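Local coordinates for protein fructosyl amine:oxygen oxidoreductase (Neosartorya fumigata, PDB 4WCT) that probably uses its bound FAD to oxidise fructosyl amines (Amadori products) with molecular oxygen, and so acts as a deglycating enzyme, at residues I31-H43 with M185-F199. Sequence-based numbering, arbitrary orientation.
With FAD (flavin-adenine dinucleotide), chain C.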
loop_
_atom_site.group_PDB
_atom_site.type_symbol
_atom_site.label_atom_id
_atom_site.label_comp_id
_atom_site.label_asym_id
_atom_site.label_seq_id
_atom_site.Cartn_x
_atom_site.Cartn_y
_atom_site.Cartn_z
ATOM N N ILE A 31 1.914 14.970 -8.575
ATOM C CA ILE A 31 3.247 14.545 -8.237
ATOM C C ILE A 31 3.174 13.103 -7.727
ATOM O O ILE A 31 2.679 12.830 -6.622
ATOM C CB ILE A 31 3.873 15.455 -7.155
ATOM C CG1 ILE A 31 3.832 16.948 -7.560
ATOM C CG2 ILE A 31 5.263 14.998 -6.791
ATOM C CD1 ILE A 31 4.146 17.901 -6.427
ATOM N N GLY A 32 3.745 12.213 -8.521
ATOM C CA GLY A 32 3.774 10.778 -8.252
ATOM C C GLY A 32 2.792 9.991 -9.126
ATOM O O GLY A 32 1.560 10.129 -9.005
ATOM N N ALA A 33 3.350 9.204 -10.007
ATOM C CA ALA A 33 2.594 8.314 -10.942
ATOM C C ALA A 33 2.590 6.876 -10.409
ATOM O O ALA A 33 2.957 5.917 -11.113
ATOM C CB ALA A 33 3.212 8.369 -12.321
ATOM N N GLY A 34 2.236 6.742 -9.133
ATOM C CA GLY A 34 2.129 5.427 -8.489
ATOM C C GLY A 34 0.696 4.961 -8.372
ATOM O O GLY A 34 -0.166 5.294 -9.207
ATOM N N THR A 35 0.425 4.230 -7.301
ATOM C CA THR A 35 -0.898 3.641 -7.059
ATOM C C THR A 35 -1.985 4.694 -7.111
ATOM O O THR A 35 -2.932 4.598 -7.917
ATOM C CB THR A 35 -0.972 2.930 -5.699
ATOM O OG1 THR A 35 0.175 2.096 -5.499
ATOM C CG2 THR A 35 -2.243 2.118 -5.611
ATOM N N TRP A 36 -1.806 5.746 -6.315
ATOM C CA TRP A 36 -2.823 6.767 -6.170
ATOM C C TRP A 36 -2.765 7.862 -7.231
ATOM O O TRP A 36 -3.813 8.338 -7.698
ATOM C CB TRP A 36 -2.790 7.379 -4.781
ATOM C CG TRP A 36 -3.152 6.444 -3.644
ATOM C CD1 TRP A 36 -3.453 5.092 -3.725
ATOM C CD2 TRP A 36 -3.413 6.828 -2.293
ATOM N NE1 TRP A 36 -3.851 4.619 -2.478
ATOM C CE2 TRP A 36 -3.877 5.674 -1.604
ATOM C CE3 TRP A 36 -3.344 8.052 -1.595
ATOM C CZ2 TRP A 36 -4.209 5.699 -0.254
ATOM C CZ3 TRP A 36 -3.708 8.069 -0.256
ATOM C CH2 TRP A 36 -4.143 6.906 0.393
ATOM N N GLY A 37 -1.551 8.128 -7.720
ATOM C CA GLY A 37 -1.337 9.103 -8.773
ATOM C C GLY A 37 -1.910 8.670 -10.091
ATOM O O GLY A 37 -2.576 9.463 -10.761
ATOM N N CYS A 38 -1.748 7.400 -10.449
ATOM C CA CYS A 38 -2.324 6.919 -11.694
ATOM C C CYS A 38 -3.829 6.843 -11.579
ATOM O O CYS A 38 -4.522 7.148 -12.548
ATOM C CB CYS A 38 -1.723 5.576 -12.122
ATOM S SG CYS A 38 -0.004 5.658 -12.668
ATOM N N SER A 39 -4.346 6.438 -10.416
ATOM C CA SER A 39 -5.790 6.413 -10.228
ATOM C C SER A 39 -6.346 7.820 -10.370
ATOM O O SER A 39 -7.388 8.031 -11.001
ATOM C CB SER A 39 -6.172 5.822 -8.870
ATOM O OG SER A 39 -7.583 5.710 -8.690
ATOM N N THR A 40 -5.695 8.784 -9.715
ATOM C CA THR A 40 -6.125 10.179 -9.775
ATOM C C THR A 40 -6.098 10.708 -11.218
ATOM O O THR A 40 -7.088 11.283 -11.689
ATOM C CB THR A 40 -5.238 11.043 -8.876
ATOM O OG1 THR A 40 -5.370 10.625 -7.511
ATOM C CG2 THR A 40 -5.609 12.508 -9.001
ATOM N N ALA A 41 -5.058 10.375 -11.969
ATOM C CA ALA A 41 -4.937 10.864 -13.347
ATOM C C ALA A 41 -6.114 10.321 -14.171
ATOM O O ALA A 41 -6.741 11.045 -14.954
ATOM C CB ALA A 41 -3.624 10.412 -13.942
ATOM N N LEU A 42 -6.395 9.045 -14.004
ATOM C CA LEU A 42 -7.504 8.418 -14.723
ATOM C C LEU A 42 -8.842 9.052 -14.392
ATOM O O LEU A 42 -9.615 9.397 -15.295
ATOM C CB LEU A 42 -7.541 6.922 -14.446
ATOM C CG LEU A 42 -8.733 6.157 -15.031
ATOM C CD1 LEU A 42 -8.606 6.121 -16.539
ATOM C CD2 LEU A 42 -8.643 4.768 -14.413
ATOM N N HIS A 43 -9.118 9.261 -13.113
ATOM C CA HIS A 43 -10.397 9.849 -12.707
ATOM C C HIS A 43 -10.535 11.300 -13.165
ATOM O O HIS A 43 -11.605 11.683 -13.638
ATOM C CB HIS A 43 -10.576 9.760 -11.207
ATOM C CG HIS A 43 -11.033 8.425 -10.750
ATOM N ND1 HIS A 43 -12.356 8.155 -10.477
ATOM C CD2 HIS A 43 -10.344 7.289 -10.465
ATOM C CE1 HIS A 43 -12.473 6.893 -10.111
ATOM N NE2 HIS A 43 -11.271 6.341 -10.103
ATOM N N MET A 185 -2.064 -1.027 -12.185
ATOM C CA MET A 185 -1.483 0.319 -12.224
ATOM C C MET A 185 -1.075 0.682 -13.659
ATOM O O MET A 185 -1.362 1.781 -14.133
ATOM C CB MET A 185 -0.281 0.407 -11.263
ATOM C CG MET A 185 0.383 1.754 -11.291
ATOM S SD MET A 185 1.619 1.862 -9.944
ATOM C CE MET A 185 2.644 0.489 -10.319
ATOM N N ILE A 186 -0.480 -0.265 -14.369
ATOM C CA ILE A 186 -0.119 -0.088 -15.779
ATOM C C ILE A 186 -1.376 0.151 -16.625
ATOM O O ILE A 186 -1.395 1.011 -17.521
ATOM C CB ILE A 186 0.644 -1.306 -16.310
ATOM C CG1 ILE A 186 2.049 -1.379 -15.645
ATOM C CG2 ILE A 186 0.778 -1.227 -17.823
ATOM C CD1 ILE A 186 2.840 -2.643 -15.920
ATOM N N SER A 187 -2.420 -0.586 -16.327
ATOM C CA SER A 187 -3.712 -0.421 -16.999
ATOM C C SER A 187 -4.255 0.985 -16.800
ATOM O O SER A 187 -4.694 1.633 -17.765
ATOM C CB SER A 187 -4.704 -1.498 -16.525
ATOM O OG SER A 187 -5.973 -1.382 -17.156
ATOM N N ALA A 188 -4.196 1.494 -15.569
ATOM C CA ALA A 188 -4.685 2.838 -15.284
ATOM C C ALA A 188 -3.868 3.913 -16.000
ATOM O O ALA A 188 -4.419 4.853 -16.586
ATOM C CB ALA A 188 -4.737 3.050 -13.794
ATOM N N PHE A 189 -2.547 3.763 -15.983
ATOM C CA PHE A 189 -1.616 4.637 -16.686
ATOM C C PHE A 189 -1.926 4.650 -18.183
ATOM O O PHE A 189 -2.116 5.730 -18.754
ATOM C CB PHE A 189 -0.185 4.150 -16.434
ATOM C CG PHE A 189 0.815 4.597 -17.457
ATOM C CD1 PHE A 189 1.312 5.888 -17.451
ATOM C CD2 PHE A 189 1.345 3.701 -18.348
ATOM C CE1 PHE A 189 2.294 6.282 -18.355
ATOM C CE2 PHE A 189 2.355 4.080 -19.237
ATOM C CZ PHE A 189 2.746 5.394 -19.307
ATOM N N ASN A 190 -2.071 3.463 -18.783
ATOM C CA ASN A 190 -2.324 3.360 -20.231
ATOM C C ASN A 190 -3.608 4.080 -20.595
ATOM O O ASN A 190 -3.676 4.817 -21.599
ATOM C CB ASN A 190 -2.432 1.903 -20.658
ATOM C CG ASN A 190 -1.077 1.220 -20.755
ATOM O OD1 ASN A 190 -0.045 1.888 -20.813
ATOM N ND2 ASN A 190 -1.068 -0.099 -20.761
ATOM N N GLU A 191 -4.629 3.910 -19.769
ATOM C CA GLU A 191 -5.919 4.507 -20.079
ATOM C C GLU A 191 -5.924 6.007 -19.834
ATOM O O GLU A 191 -6.445 6.783 -20.658
ATOM C CB GLU A 191 -7.032 3.804 -19.304
ATOM C CG GLU A 191 -8.393 4.390 -19.560
ATOM C CD GLU A 191 -8.949 4.081 -20.933
ATOM O OE1 GLU A 191 -8.220 3.502 -21.780
ATOM O OE2 GLU A 191 -10.162 4.366 -21.111
ATOM N N ALA A 192 -5.291 6.470 -18.743
ATOM C CA ALA A 192 -5.170 7.919 -18.543
ATOM C C ALA A 192 -4.429 8.559 -19.717
ATOM O O ALA A 192 -4.822 9.623 -20.228
ATOM C CB ALA A 192 -4.458 8.222 -17.218
ATOM N N LYS A 193 -3.385 7.908 -20.201
ATOM C CA LYS A 193 -2.608 8.476 -21.303
ATOM C C LYS A 193 -3.389 8.435 -22.623
ATOM O O LYS A 193 -3.275 9.339 -23.463
ATOM C CB LYS A 193 -1.280 7.740 -21.433
ATOM C CG LYS A 193 -0.497 8.057 -22.695
ATOM C CD LYS A 193 0.942 7.570 -22.564
ATOM C CE LYS A 193 1.844 8.159 -23.634
ATOM N NZ LYS A 193 3.200 7.592 -23.490
ATOM N N ARG A 194 -4.196 7.396 -22.806
ATOM C CA ARG A 194 -5.072 7.319 -23.991
ATOM C C ARG A 194 -6.085 8.463 -23.982
ATOM O O ARG A 194 -6.416 9.024 -25.044
ATOM C CB ARG A 194 -5.788 5.964 -24.042
ATOM C CG ARG A 194 -6.572 5.736 -25.312
ATOM C CD ARG A 194 -7.318 4.398 -25.300
ATOM N NE ARG A 194 -8.491 4.443 -24.459
ATOM C CZ ARG A 194 -9.742 4.542 -24.886
ATOM N NH1 ARG A 194 -9.994 4.647 -26.190
ATOM N NH2 ARG A 194 -10.739 4.424 -24.014
ATOM N N LEU A 195 -6.577 8.821 -22.791
ATOM C CA LEU A 195 -7.575 9.855 -22.633
ATOM C C LEU A 195 -6.995 11.258 -22.596
ATOM O O LEU A 195 -7.725 12.226 -22.397
ATOM C CB LEU A 195 -8.414 9.603 -21.389
ATOM C CG LEU A 195 -9.236 8.334 -21.413
ATOM C CD1 LEU A 195 -10.014 8.154 -20.120
ATOM C CD2 LEU A 195 -10.218 8.341 -22.580
ATOM N N GLY A 196 -5.670 11.339 -22.613
ATOM C CA GLY A 196 -4.972 12.614 -22.875
ATOM C C GLY A 196 -4.131 13.205 -21.759
ATOM O O GLY A 196 -3.581 14.329 -21.898
ATOM N N VAL A 197 -3.978 12.470 -20.657
ATOM C CA VAL A 197 -3.094 12.951 -19.571
ATOM C C VAL A 197 -1.667 12.891 -20.057
ATOM O O VAL A 197 -1.271 11.950 -20.731
ATOM C CB VAL A 197 -3.284 12.075 -18.304
ATOM C CG1 VAL A 197 -2.272 12.462 -17.219
ATOM C CG2 VAL A 197 -4.736 12.209 -17.854
ATOM N N ARG A 198 -0.868 13.887 -19.660
ATOM C CA ARG A 198 0.526 13.952 -20.009
ATOM C C ARG A 198 1.395 13.479 -18.832
ATOM O O ARG A 198 1.127 13.821 -17.700
ATOM C CB ARG A 198 0.904 15.386 -20.360
ATOM C CG ARG A 198 2.400 15.580 -20.528
ATOM C CD ARG A 198 2.751 16.717 -21.490
ATOM N NE ARG A 198 3.987 17.410 -21.104
ATOM C CZ ARG A 198 4.022 18.477 -20.302
ATOM N NH1 ARG A 198 2.892 18.956 -19.769
ATOM N NH2 ARG A 198 5.184 19.064 -20.029
ATOM N N PHE A 199 2.254 12.525 -19.116
ATOM C CA PHE A 199 3.148 11.926 -18.112
ATOM C C PHE A 199 4.576 12.322 -18.434
ATOM O O PHE A 199 5.046 12.135 -19.558
ATOM C CB PHE A 199 3.003 10.390 -18.117
ATOM C CG PHE A 199 1.750 9.898 -17.456
ATOM C CD1 PHE A 199 0.582 9.742 -18.188
ATOM C CD2 PHE A 199 1.759 9.480 -16.142
ATOM C CE1 PHE A 199 -0.582 9.339 -17.575
ATOM C CE2 PHE A 199 0.617 8.984 -15.546
ATOM C CZ PHE A 199 -0.549 8.885 -16.272
HETATM P PA FAD C . 3.251 4.419 -4.388
HETATM O O1A FAD C . 2.427 3.358 -5.059
HETATM O O2A FAD C . 4.516 4.062 -3.671
HETATM O O5B FAD C . 3.562 5.492 -5.493
HETATM C C5B FAD C . 4.349 6.646 -5.165
HETATM C C4B FAD C . 4.933 7.195 -6.462
HETATM O O4B FAD C . 5.553 8.495 -6.194
HETATM C C3B FAD C . 6.004 6.310 -7.091
HETATM O O3B FAD C . 5.698 5.970 -8.453
HETATM C C2B FAD C . 7.276 7.160 -7.003
HETATM O O2B FAD C . 8.248 6.918 -8.017
HETATM C C1B FAD C . 6.706 8.580 -6.995
HETATM N N9A FAD C . 7.646 9.548 -6.389
HETATM C C8A FAD C . 8.473 9.354 -5.346
HETATM N N7A FAD C . 9.227 10.457 -5.126
HETATM C C5A FAD C . 8.787 11.391 -6.009
HETATM C C6A FAD C . 9.195 12.747 -6.356
HETATM N N6A FAD C . 10.173 13.366 -5.671
HETATM N N1A FAD C . 8.569 13.327 -7.402
HETATM C C2A FAD C . 7.577 12.748 -8.091
HETATM N N3A FAD C . 7.184 11.486 -7.848
HETATM C C4A FAD C . 7.763 10.793 -6.837
HETATM N N1 FAD C . -1.924 -2.366 0.466
HETATM C C2 FAD C . -3.070 -3.113 0.288
HETATM O O2 FAD C . -4.109 -2.503 0.041
HETATM N N3 FAD C . -3.039 -4.447 0.268
HETATM C C4 FAD C . -1.920 -5.141 0.563
HETATM O O4 FAD C . -1.848 -6.401 0.571
HETATM C C4X FAD C . -0.679 -4.419 0.788
HETATM N N5 FAD C . 0.475 -5.080 1.065
HETATM C C5X FAD C . 1.651 -4.381 1.023
HETATM C C6 FAD C . 2.876 -5.039 1.066
HETATM C C7 FAD C . 4.051 -4.313 1.128
HETATM C C7M FAD C . 5.347 -5.039 1.101
HETATM C C8 FAD C . 3.994 -2.846 1.078
HETATM C C8M FAD C . 5.220 -2.009 1.094
HETATM C C9 FAD C . 2.798 -2.189 0.930
HETATM C C9A FAD C . 1.616 -2.899 0.954
HETATM N N10 FAD C . 0.390 -2.229 0.900
HETATM C C10 FAD C . -0.769 -2.984 0.717
HETATM C "C1'" FAD C . 0.230 -0.781 0.904
HETATM C "C2'" FAD C . 0.115 -0.192 -0.493
HETATM O "O2'" FAD C . 1.161 -0.757 -1.270
HETATM C "C3'" FAD C . 0.267 1.332 -0.393
HETATM O "O3'" FAD C . -0.572 1.840 0.656
HETATM C "C4'" FAD C . -0.064 2.024 -1.718
HETATM O "O4'" FAD C . 0.548 1.313 -2.793
HETATM C "C5'" FAD C . 0.503 3.436 -1.662
HETATM O "O5'" FAD C . 0.162 4.112 -2.871
HETATM P P FAD C . 0.824 5.541 -3.191
HETATM O O1P FAD C . 0.319 5.982 -4.546
HETATM O O2P FAD C . 0.619 6.402 -1.968
HETATM O O3P FAD C . 2.388 5.198 -3.302
#
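A41 and L42 of helix 35-43 pack against A192 of helix 185-194, and the two helices run in broadly the same direction, their axes 8.5 Å apart at closest approach and inclined by 33°. Small residues permit this closeness: A41 CB lies 4.0 Å from A192 CB, and one turn earlier C38 CB faces A188 CB. No hydrogen bond links the two segments, so the contact rests on apolar packing.

L42 CG is anti to the backbone N (chi1 175°), which carries the branch out to the second helix, where CD1 crosses the aliphatic part of E191 3.5 Å from its CG. The carboxylate of E191 turns instead to R194, which grips it side-on with NE and NH2, one nitrogen to each oxygen. At the other end M185 runs out extended through its first two torsions (chi1 178°, chi2 likewise anti), and this brings SD against the start of helix 35-43, 3.6 Å from G34 C.

Beyond the helix, G196 closes a Schellman motif and the chain turns back into strand 198-201, the outermost parallel strand beside 52-56. Here V197 CG2 touches A41 O, while the F199 ring meets A33 CB with its edge at CE2, 4.2 Å away, and A41 CB obliquely. F189 stands T-shaped over one face of that ring, with CD1 3.6 Å above its centre.

The turn thus backed by M185 and F199 holds the dinucleotide. T35 N gives a nearly straight bond to FAD O1A, T35 OG1 lies 2.6 Å from the same oxygen, and W36 N binds FAD O1P at 2.8 Å. A glycine-rich strand-turn-helix of this kind, with G32, G34 and G37 in a GxGxxG pattern and amides at the helix start on the diphosphate, is characteristic of the Rossmann-type FAD-binding domain.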